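Chlorella virus DNA ligase-adenylate (Chlorella virus, PDB 1FVI) probably seals nicks in duplex DNA using ATP, passing through an intermediate in which AMP is covalently attached to the enzyme. Local coordinates at residues 236-240 / 241-245; 15-18 / 19-23; 70-73 / 74-78. The protein carries 1 engineered substitution. One frame throughout, in Å; residues are numbered along the deposited sequence.

Contact 1 (236-240 / 241-245); sequences EVDYD and GVVFS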
ATOM      1  N   GLU A 236      12.971 -20.836   7.499  1.00 28.29           N
ATOM      2  CA  GLU A 236      14.092 -20.539   8.378  1.00 21.12           C
ATOM      3  C   GLU A 236      15.238 -20.175   7.464  1.00 25.36           C
ATOM      4  O   GLU A 236      15.505 -20.878   6.480  1.00 25.76           O
ATOM      5  CB  GLU A 236      14.415 -21.739   9.269  1.00 25.74           C
ATOM      6  CG  GLU A 236      13.325 -22.046  10.301  1.00 27.85           C
ATOM      7  CD  GLU A 236      11.951 -22.330   9.680  1.00 35.57           C
ATOM      8  OE1 GLU A 236      11.884 -23.151   8.738  1.00 39.80           O
ATOM      9  OE2 GLU A 236      10.942 -21.732  10.132  1.00 31.81           O
ATOM     10  N   VAL A 237      15.890 -19.054   7.772  1.00 26.79           N
ATOM     11  CA  VAL A 237      16.967 -18.546   6.937  1.00 31.90           C
ATOM     12  C   VAL A 237      18.278 -18.286   7.655  1.00 28.80           C
ATOM     13  O   VAL A 237      18.290 -18.039   8.853  1.00 27.52           O
ATOM     14  CB  VAL A 237      16.510 -17.257   6.211  1.00 31.29           C
ATOM     15  CG1 VAL A 237      15.321 -17.578   5.297  1.00 25.37           C
ATOM     16  CG2 VAL A 237      16.127 -16.185   7.234  1.00 21.33           C
ATOM     17  N   ASP A 238      19.377 -18.311   6.898  1.00 40.27           N
ATOM     18  CA  ASP A 238      20.705 -18.096   7.462  1.00 49.16           C
ATOM     19  C   ASP A 238      21.055 -16.648   7.742  1.00 50.65           C
ATOM     20  O   ASP A 238      21.292 -16.298   8.888  1.00 66.61           O
ATOM     21  CB  ASP A 238      21.814 -18.747   6.609  1.00 54.41           C
ATOM     22  CG  ASP A 238      23.217 -18.637   7.259  1.00 46.86           C
ATOM     23  OD1 ASP A 238      23.612 -19.519   8.046  1.00 37.00           O
ATOM     24  OD2 ASP A 238      23.939 -17.667   6.963  1.00 61.06           O
ATOM     25  N   TYR A 239      21.141 -15.813   6.717  1.00 34.27           N
ATOM     26  CA  TYR A 239      21.511 -14.404   6.953  1.00 47.44           C
ATOM     27  C   TYR A 239      22.812 -14.222   7.770  1.00 48.69           C
ATOM     28  O   TYR A 239      22.784 -13.964   8.985  1.00 34.17           O
ATOM     29  CB  TYR A 239      20.382 -13.620   7.637  1.00 36.23           C
ATOM     30  CG  TYR A 239      20.618 -12.125   7.628  1.00 35.59           C
ATOM     31  CD1 TYR A 239      21.160 -11.490   6.504  1.00 33.32           C
ATOM     32  CD2 TYR A 239      20.323 -11.345   8.742  1.00 42.13           C
ATOM     33  CE1 TYR A 239      21.405 -10.113   6.493  1.00 25.60           C
ATOM     34  CE2 TYR A 239      20.564  -9.967   8.743  1.00 33.44           C
ATOM     35  CZ  TYR A 239      21.103  -9.365   7.618  1.00 32.54           C
ATOM     36  OH  TYR A 239      21.337  -8.014   7.620  1.00 46.11           O
ATOM     37  N   ASP A 240      23.941 -14.384   7.084  1.00 55.63           N
ATOM     38  CA  ASP A 240      25.270 -14.237   7.671  1.00 56.26           C
ATOM     39  C   ASP A 240      25.419 -14.831   9.069  1.00 51.95           C
ATOM     40  O   ASP A 240      25.665 -14.119  10.046  1.00 59.49           O
ATOM     41  CB  ASP A 240      25.675 -12.764   7.658  1.00 64.48           C
ATOM     42  CG  ASP A 240      25.317 -12.076   6.351  1.00 74.84           C
ATOM     43  OD1 ASP A 240      25.585 -12.663   5.277  1.00 70.18           O
ATOM     44  OD2 ASP A 240      24.738 -10.967   6.404  1.00 71.87           O
ATOM     45  N   GLY A 241      25.198 -16.137   9.160  1.00 46.45           N
ATOM     46  CA  GLY A 241      25.344 -16.837  10.419  1.00 42.59           C
ATOM     47  C   GLY A 241      24.206 -16.822  11.413  1.00 42.73           C
ATOM     48  O   GLY A 241      24.121 -17.727  12.236  1.00 45.16           O
ATOM     49  N   VAL A 242      23.356 -15.804  11.386  1.00 48.61           N
ATOM     50  CA  VAL A 242      22.251 -15.767  12.341  1.00 50.42           C
ATOM     51  C   VAL A 242      20.963 -16.367  11.773  1.00 44.83           C
ATOM     52  O   VAL A 242      20.338 -15.819  10.870  1.00 43.74           O
ATOM     53  CB  VAL A 242      22.026 -14.332  12.921  1.00 59.30           C
ATOM     54  CG1 VAL A 242      20.710 -14.263  13.690  1.00 65.53           C
ATOM     55  CG2 VAL A 242      23.177 -13.958  13.868  1.00 43.89           C
ATOM     56  N   VAL A 243      20.557 -17.492  12.341  1.00 37.35           N
ATOM     57  CA  VAL A 243      19.360 -18.175  11.895  1.00 33.79           C
ATOM     58  C   VAL A 243      18.104 -17.656  12.578  1.00 32.74           C
ATOM     59  O   VAL A 243      18.102 -17.380  13.776  1.00 39.35           O
ATOM     60  CB  VAL A 243      19.497 -19.699  12.107  1.00 37.41           C
ATOM     61  CG1 VAL A 243      18.242 -20.441  11.621  1.00 25.70           C
ATOM     62  CG2 VAL A 243      20.755 -20.207  11.380  1.00 33.98           C
ATOM     63  N   PHE A 244      17.056 -17.473  11.780  1.00 34.69           N
ATOM     64  CA  PHE A 244      15.753 -17.014  12.259  1.00 29.15           C
ATOM     65  C   PHE A 244      14.706 -17.328  11.196  1.00 25.19           C
ATOM     66  O   PHE A 244      15.039 -17.578  10.033  1.00 24.36           O
ATOM     67  CB  PHE A 244      15.773 -15.513  12.544  1.00 35.02           C
ATOM     68  CG  PHE A 244      15.948 -14.673  11.321  1.00 42.76           C
ATOM     69  CD1 PHE A 244      14.857 -13.983  10.773  1.00 32.83           C
ATOM     70  CD2 PHE A 244      17.188 -14.600  10.691  1.00 27.81           C
ATOM     71  CE1 PHE A 244      14.997 -13.236   9.614  1.00 33.47           C
ATOM     72  CE2 PHE A 244      17.344 -13.852   9.524  1.00 48.01           C
ATOM     73  CZ  PHE A 244      16.246 -13.168   8.982  1.00 46.68           C
ATOM     74  N   SER A 245      13.439 -17.321  11.583  1.00 19.49           N
ATOM     75  CA  SER A 245      12.408 -17.614  10.608  1.00 29.89           C
ATOM     76  C   SER A 245      11.661 -16.391  10.118  1.00 32.51           C
ATOM     77  O   SER A 245      11.675 -15.332  10.758  1.00 26.62           O
ATOM     78  CB  SER A 245      11.416 -18.648  11.144  1.00 32.07           C
ATOM     79  OG  SER A 245      10.874 -18.241  12.377  1.00 39.02           O
TER

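Contact 2 (15-18 / 19-23); sequences EDVQ and FPCLA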
ATOM      1  N   GLU A  15      12.081   9.493  14.868  1.00 21.55           N
ATOM      2  CA  GLU A  15      11.818  10.251  16.078  1.00 27.16           C
ATOM      3  C   GLU A  15      11.252  11.646  15.763  1.00 28.02           C
ATOM      4  O   GLU A  15      10.803  12.353  16.668  1.00 27.11           O
ATOM      5  CB  GLU A  15      13.058  10.316  16.958  1.00 30.15           C
ATOM      6  CG  GLU A  15      13.588   8.937  17.336  1.00 30.53           C
ATOM      7  CD  GLU A  15      14.406   8.926  18.627  1.00 50.99           C
ATOM      8  OE1 GLU A  15      14.595  10.000  19.252  1.00 45.75           O
ATOM      9  OE2 GLU A  15      14.850   7.825  19.028  1.00 48.35           O
ATOM     10  N   ASP A  16      11.210  11.994  14.473  1.00 21.76           N
ATOM     11  CA  ASP A  16      10.670  13.284  14.029  1.00 30.56           C
ATOM     12  C   ASP A  16       9.145  13.302  13.965  1.00 30.04           C
ATOM     13  O   ASP A  16       8.540  14.376  13.951  1.00 30.65           O
ATOM     14  CB  ASP A  16      11.196  13.657  12.633  1.00 25.69           C
ATOM     15  CG  ASP A  16      12.581  14.310  12.661  1.00 36.95           C
ATOM     16  OD1 ASP A  16      12.941  14.964  13.665  1.00 37.26           O
ATOM     17  OD2 ASP A  16      13.304  14.195  11.649  1.00 33.46           O
ATOM     18  N   VAL A  17       8.528  12.118  13.942  1.00 25.97           N
ATOM     19  CA  VAL A  17       7.071  11.993  13.823  1.00 21.38           C
ATOM     20  C   VAL A  17       6.302  12.553  15.000  1.00 21.33           C
ATOM     21  O   VAL A  17       6.592  12.224  16.138  1.00 26.88           O
ATOM     22  CB  VAL A  17       6.647  10.521  13.604  1.00 15.45           C
ATOM     23  CG1 VAL A  17       5.136  10.391  13.559  1.00 15.62           C
ATOM     24  CG2 VAL A  17       7.212  10.001  12.299  1.00 15.84           C
ATOM     25  N   GLN A  18       5.362  13.453  14.719  1.00 22.51           N
ATOM     26  CA  GLN A  18       4.510  14.035  15.754  1.00 22.88           C
ATOM     27  C   GLN A  18       3.505  12.914  15.964  1.00 22.94           C
ATOM     28  O   GLN A  18       2.659  12.641  15.102  1.00 18.56           O
ATOM     29  CB  GLN A  18       3.888  15.317  15.228  1.00 27.60           C
ATOM     30  CG  GLN A  18       4.947  16.372  14.895  1.00 31.92           C
ATOM     31  CD  GLN A  18       5.819  16.736  16.103  1.00 52.80           C
ATOM     32  OE1 GLN A  18       7.040  16.844  15.990  1.00 54.04           O
ATOM     33  NE2 GLN A  18       5.190  16.918  17.264  1.00 42.23           N
ATOM     34  N   PHE A  19       3.555  12.311  17.148  1.00 30.28           N
ATOM     35  CA  PHE A  19       2.777  11.115  17.374  1.00 43.76           C
ATOM     36  C   PHE A  19       1.337  10.824  17.196  1.00 60.61           C
ATOM     37  O   PHE A  19       1.028   9.755  16.658  1.00 79.74           O
ATOM     38  CB  PHE A  19       3.404  10.188  18.366  1.00 28.84           C
ATOM     39  CG  PHE A  19       4.196   9.182  17.682  1.00 24.65           C
ATOM     40  CD1 PHE A  19       5.577   9.205  17.749  1.00 21.01           C
ATOM     41  CD2 PHE A  19       3.560   8.330  16.770  1.00 15.38           C
ATOM     42  CE1 PHE A  19       6.320   8.405  16.901  1.00 18.73           C
ATOM     43  CE2 PHE A  19       4.279   7.536  15.930  1.00 13.67           C
ATOM     44  CZ  PHE A  19       5.665   7.571  15.986  1.00 24.59           C
ATOM     45  N   PRO A  20       0.443  11.594  17.800  1.00 52.45           N
ATOM     46  CA  PRO A  20      -0.888  11.112  17.431  1.00 39.97           C
ATOM     47  C   PRO A  20      -0.931  11.434  15.913  1.00 29.82           C
ATOM     48  O   PRO A  20      -0.992  12.603  15.535  1.00 29.32           O
ATOM     49  CB  PRO A  20      -1.801  12.013  18.254  1.00 49.30           C
ATOM     50  CG  PRO A  20      -0.988  12.211  19.510  1.00 47.19           C
ATOM     51  CD  PRO A  20       0.410  12.464  18.986  1.00 46.68           C
ATOM     52  N   CYS A  21      -0.676  10.415  15.080  1.00 24.42           N
ATOM     53  CA  CYS A  21      -0.670  10.558  13.618  1.00 24.04           C
ATOM     54  C   CYS A  21      -1.540   9.496  12.928  1.00 16.44           C
ATOM     55  O   CYS A  21      -1.856   8.468  13.518  1.00 18.32           O
ATOM     56  CB  CYS A  21       0.773  10.533  13.055  1.00 18.74           C
ATOM     57  SG  CYS A  21       1.607   8.901  13.001  1.00 23.09           S
ATOM     58  N   LEU A  22      -1.964   9.807  11.703  1.00 20.97           N
ATOM     59  CA  LEU A  22      -2.800   8.938  10.885  1.00 22.58           C
ATOM     60  C   LEU A  22      -2.044   8.314   9.708  1.00 24.54           C
ATOM     61  O   LEU A  22      -1.656   8.999   8.765  1.00 17.24           O
ATOM     62  CB  LEU A  22      -4.021   9.722  10.393  1.00 22.55           C
ATOM     63  CG  LEU A  22      -4.923  10.221  11.532  1.00 25.09           C
ATOM     64  CD1 LEU A  22      -6.014  11.152  10.995  1.00 19.51           C
ATOM     65  CD2 LEU A  22      -5.547   9.027  12.247  1.00 27.54           C
ATOM     66  N   ALA A  23      -1.910   6.992   9.723  1.00 19.46           N
ATOM     67  CA  ALA A  23      -1.149   6.318   8.675  1.00 21.51           C
ATOM     68  C   ALA A  23      -1.922   5.480   7.670  1.00 17.18           C
ATOM     69  O   ALA A  23      -2.998   4.970   7.958  1.00 23.91           O
ATOM     70  CB  ALA A  23      -0.032   5.473   9.314  1.00 21.16           C
TER
HETATM   71  O   HOH W   1       5.764  13.046  18.668  1.00 19.53           O

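Contact 3 (70-73 / 74-78); sequences EGAT and FQDTT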
ATOM      1  N   GLU A  70      -4.133  -5.068  -8.849  1.00 40.24           N
ATOM      2  CA  GLU A  70      -3.765  -5.869  -7.682  1.00 50.24           C
ATOM      3  C   GLU A  70      -2.510  -6.740  -7.633  1.00 57.99           C
ATOM      4  O   GLU A  70      -1.547  -6.391  -6.942  1.00 67.86           O
ATOM      5  CB  GLU A  70      -4.970  -6.662  -7.180  1.00 55.50           C
ATOM      6  CG  GLU A  70      -6.152  -5.792  -6.746  1.00 64.75           C
ATOM      7  CD  GLU A  70      -5.861  -4.881  -5.557  1.00 52.66           C
ATOM      8  OE1 GLU A  70      -4.785  -4.247  -5.512  1.00 47.04           O
ATOM      9  OE2 GLU A  70      -6.739  -4.781  -4.675  1.00 56.58           O
ATOM     10  N   GLY A  71      -2.519  -7.881  -8.315  1.00 49.33           N
ATOM     11  CA  GLY A  71      -1.356  -8.750  -8.260  1.00 35.96           C
ATOM     12  C   GLY A  71      -0.407  -8.628  -9.429  1.00 39.96           C
ATOM     13  O   GLY A  71       0.356  -9.544  -9.689  1.00 45.66           O
ATOM     14  N   ALA A  72      -0.456  -7.506 -10.138  1.00 34.36           N
ATOM     15  CA  ALA A  72       0.416  -7.287 -11.285  1.00 35.54           C
ATOM     16  C   ALA A  72       1.619  -6.440 -10.897  1.00 40.49           C
ATOM     17  O   ALA A  72       1.682  -5.891  -9.787  1.00 40.12           O
ATOM     18  CB  ALA A  72      -0.358  -6.602 -12.405  1.00 43.86           C
ATOM     19  N   THR A  73       2.568  -6.327 -11.823  1.00 35.76           N
ATOM     20  CA  THR A  73       3.761  -5.527 -11.581  1.00 34.98           C
ATOM     21  C   THR A  73       3.473  -4.056 -11.864  1.00 39.62           C
ATOM     22  O   THR A  73       2.506  -3.727 -12.564  1.00 35.92           O
ATOM     23  CB  THR A  73       4.948  -5.964 -12.458  1.00 28.76           C
ATOM     24  OG1 THR A  73       4.607  -5.824 -13.844  1.00 30.87           O
ATOM     25  CG2 THR A  73       5.351  -7.411 -12.138  1.00 29.02           C
ATOM     26  N   PHE A  74       4.332  -3.182 -11.337  1.00 32.30           N
ATOM     27  CA  PHE A  74       4.184  -1.745 -11.526  1.00 31.45           C
ATOM     28  C   PHE A  74       4.233  -1.354 -12.994  1.00 30.06           C
ATOM     29  O   PHE A  74       3.522  -0.438 -13.420  1.00 30.32           O
ATOM     30  CB  PHE A  74       5.255  -0.972 -10.757  1.00 29.18           C
ATOM     31  CG  PHE A  74       5.135   0.518 -10.902  1.00 37.10           C
ATOM     32  CD1 PHE A  74       4.023   1.191 -10.393  1.00 31.63           C
ATOM     33  CD2 PHE A  74       6.116   1.245 -11.570  1.00 35.43           C
ATOM     34  CE1 PHE A  74       3.889   2.565 -10.547  1.00 34.62           C
ATOM     35  CE2 PHE A  74       5.992   2.639 -11.733  1.00 33.10           C
ATOM     36  CZ  PHE A  74       4.880   3.293 -11.221  1.00 33.61           C
ATOM     37  N   GLN A  75       5.070  -2.046 -13.765  1.00 33.08           N
ATOM     38  CA  GLN A  75       5.191  -1.760 -15.190  1.00 39.89           C
ATOM     39  C   GLN A  75       3.933  -2.174 -15.957  1.00 33.12           C
ATOM     40  O   GLN A  75       3.615  -1.604 -17.001  1.00 33.97           O
ATOM     41  CB  GLN A  75       6.451  -2.409 -15.780  1.00 46.69           C
ATOM     42  CG  GLN A  75       6.612  -3.897 -15.492  1.00 77.36           C
ATOM     43  CD  GLN A  75       7.954  -4.453 -15.965  1.00 82.06           C
ATOM     44  OE1 GLN A  75       8.982  -3.778 -15.891  1.00 87.52           O
ATOM     45  NE2 GLN A  75       7.945  -5.693 -16.444  1.00 84.12           N
ATOM     46  N   ASP A  76       3.210  -3.150 -15.429  1.00 31.25           N
ATOM     47  CA  ASP A  76       1.989  -3.600 -16.078  1.00 40.04           C
ATOM     48  C   ASP A  76       0.914  -2.562 -15.823  1.00 36.55           C
ATOM     49  O   ASP A  76       0.262  -2.083 -16.751  1.00 30.60           O
ATOM     50  CB  ASP A  76       1.567  -4.961 -15.529  1.00 44.73           C
ATOM     51  CG  ASP A  76       2.493  -6.083 -15.980  1.00 54.57           C
ATOM     52  OD1 ASP A  76       3.022  -6.013 -17.121  1.00 39.79           O
ATOM     53  OD2 ASP A  76       2.677  -7.040 -15.188  1.00 53.93           O
ATOM     54  N   THR A  77       0.766  -2.204 -14.549  1.00 39.10           N
ATOM     55  CA  THR A  77      -0.192  -1.196 -14.116  1.00 32.68           C
ATOM     56  C   THR A  77       0.046   0.092 -14.911  1.00 31.46           C
ATOM     57  O   THR A  77      -0.882   0.661 -15.466  1.00 25.70           O
ATOM     58  CB  THR A  77      -0.020  -0.895 -12.603  1.00 36.00           C
ATOM     59  OG1 THR A  77      -0.406  -2.038 -11.830  1.00 27.02           O
ATOM     60  CG2 THR A  77      -0.864   0.311 -12.183  1.00 30.54           C
ATOM     61  N   THR A  78       1.306   0.516 -14.989  1.00 30.28           N
ATOM     62  CA  THR A  78       1.678   1.732 -15.703  1.00 28.57           C
ATOM     63  C   THR A  78       1.208   1.777 -17.153  1.00 30.05           C
ATOM     64  O   THR A  78       0.700   2.795 -17.604  1.00 33.60           O
ATOM     65  CB  THR A  78       3.200   1.942 -15.680  1.00 21.57           C
ATOM     66  OG1 THR A  78       3.648   2.051 -14.323  1.00 24.49           O
ATOM     67  CG2 THR A  78       3.569   3.202 -16.443  1.00 27.50           C
TER
HETATM   68  O   HOH W   2       0.060  -3.490  -9.654  1.00 43.50           O

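Contact 1 (236-240 / 241-245)
A β-hairpin at the edge of the five-stranded sheet of the OB-like domain joins Val237 to Phe244 as an antiparallel hydrogen-bonded pair, with Glu236 and Ser245 forming the non-hydrogen-bonded pair beside it. The bond from Val237 N to Phe244 O, 2.8 Å, is nearly straight (175°), whereas its partner from Phe244 N to Val237 O is longer at 3.2 Å but lies in the carbonyl plane. On the Val237 side of the sheet, CG2 of Val237 sits over one face of the phenyl ring, 3.7 Å from the Phe244 centroid, in a CH-pi contact offset toward the rim. The ring is brought there by a chi1 of 67°, which sets CG of Phe244 between the backbone N and the carbonyl carbon. Its edge is met in plane by Tyr239 CB, 3.6 Å from Phe244 CE2. Beyond the hairpin, Phe272 packs edge-to-face on Tyr239 and also meets the Phe244 ring, while the Tyr239 hydroxyl bonds to that of Tyr274. On the other side of the sheet, Glu236 OE2 packs 3.3 Å from Ser245 CB, and its hydrogen bond goes to Ser234 OG.

The chain reverses between Tyr239 and Val242. Val242 N closes the turn on Tyr239 O at 3.1 Å, approaching from above the carbonyl plane. A side-chain bond braces the same bend: chi1 of -175° turns the Asp238 carboxylate toward Gly241, whose N meets Asp238 OD2 at 3.0 Å from above the carboxylate plane. Asp240 and Gly241, both with positive phi, are the central residues of a type I' turn, set within the loop 238-243 that joins strands 232-237 and 244-246 in a β-hairpin.

Contact 2 (15-18 / 19-23)
Val17 and Phe19 pack together in the short connection that leads into strand 21-25, a strand of the nucleotidyltransferase domain that carries Thr24 and Pro25 of the AMP pocket. One methyl makes the main contact. CG1 of Val17 stands over a face of the phenyl ring, 3.9 Å from the Phe19 centroid and only 16° off the ring normal, a CH-pi arrangement. The valine owes this placement to a chi1 of 177°, which turns CG1 anti to the backbone N, while CG2 goes to the side opposite the carbonyl carbon. CB of Val17 also approaches the ring, 3.9 Å from Phe19 CZ, so the aromatic group lies across the valine rather than meeting it at an edge.

Phe19 has an unusual chi1 of -95°, well away from a staggered value, and this rotation brings its ring over Val17. Helix 144-156 also meets the aromatic side chain, through Ile144 and Leu147, and Leu147 touches Val17 as well. The valine and the phenylalanine thus join the connection to that helix.

Cys21, the first residue of the strand, adds its sulfur to the cluster: SG lies 3.9 Å from CG1 of Val17. Its CB rests 3.5 Å from Gln18 O, and its backbone pairs with Ile141 in the neighbouring strand 139-141. The buried cysteine side chain is still about 13 Å from the bound AMP, so the packing belongs to the approach to the pocket and not to its lining.

The backbone of the bend is bridged by water: a single molecule donates to Val17 O at 2.8 Å and accepts from Phe19 N at 2.8 Å.

Contact 3 (70-73 / 74-78)
A capping box made by Thr73 and Asp76 starts helix 74-82, with the threonine at the N-cap and the aspartate three residues on. Its two reciprocal bonds are both weak: Asp76 N reaches Thr73 OG1 at 3.4 Å, and Thr73 N reaches Asp76 OD2 at 3.4 Å. A short bond ties the side chains directly, Thr73 OG1 donating to Asp76 OD2 at 2.6 Å, almost perpendicular to the carboxylate plane (83° out of it). With chi1 at 60°, OG1 of Thr73 stands between its own backbone N and carbonyl carbon, where it faces both the amide and the carboxylate of Asp76. The positive end of the helix dipole would probably stabilise the negative charge of Asp76.

The first regular helical bond runs from Thr77 N to Thr73 O, 3.0 Å and nearly straight at 174°. One residue on, Phe74 O is gripped by Thr78 N and by Thr78 OG1 (2.7 Å), which approach from opposite faces of the carbonyl plane. The same hydroxyl oxygen rides above the centre of the Phe74 ring. The Phe74 side chain lies about 8 Å from the bound AMP, so the helix start is close to the nucleotide pocket.

A water ties the incoming loop to the helix, donating to Ala72 O and accepting from Thr77 OG1 at 2.7 Å. Thr77 OG1 is also paired with Ile69 N just past strand 63-68, and Thr77 and Thr78 both touch Ile30, so the first turn of helix 74-82 packs against strand 30-34, next to strand 63-68 in the same sheet.

Along the chain the order is contact 2, contact 3, contact 1. Contacts 2 and 3 fall in the ATP-dependent ligase domain but on opposite sides of the chain's centre, their centres 30 Å apart. They belong to different sheets: 19-23 enters the one containing strand 21-25, whereas 70-78 links strand 63-68 of the other to helix 74-82. Lys26, the residue that carries AMP, lies in sequence between strands 21-25 and 30-34 of these two sheets. Contact 1 lies in the OB-like domain, its centre 33 Å from that of contact 2 and 31 Å from that of contact 3. None touches another, and each is a local element of its own part of the fold.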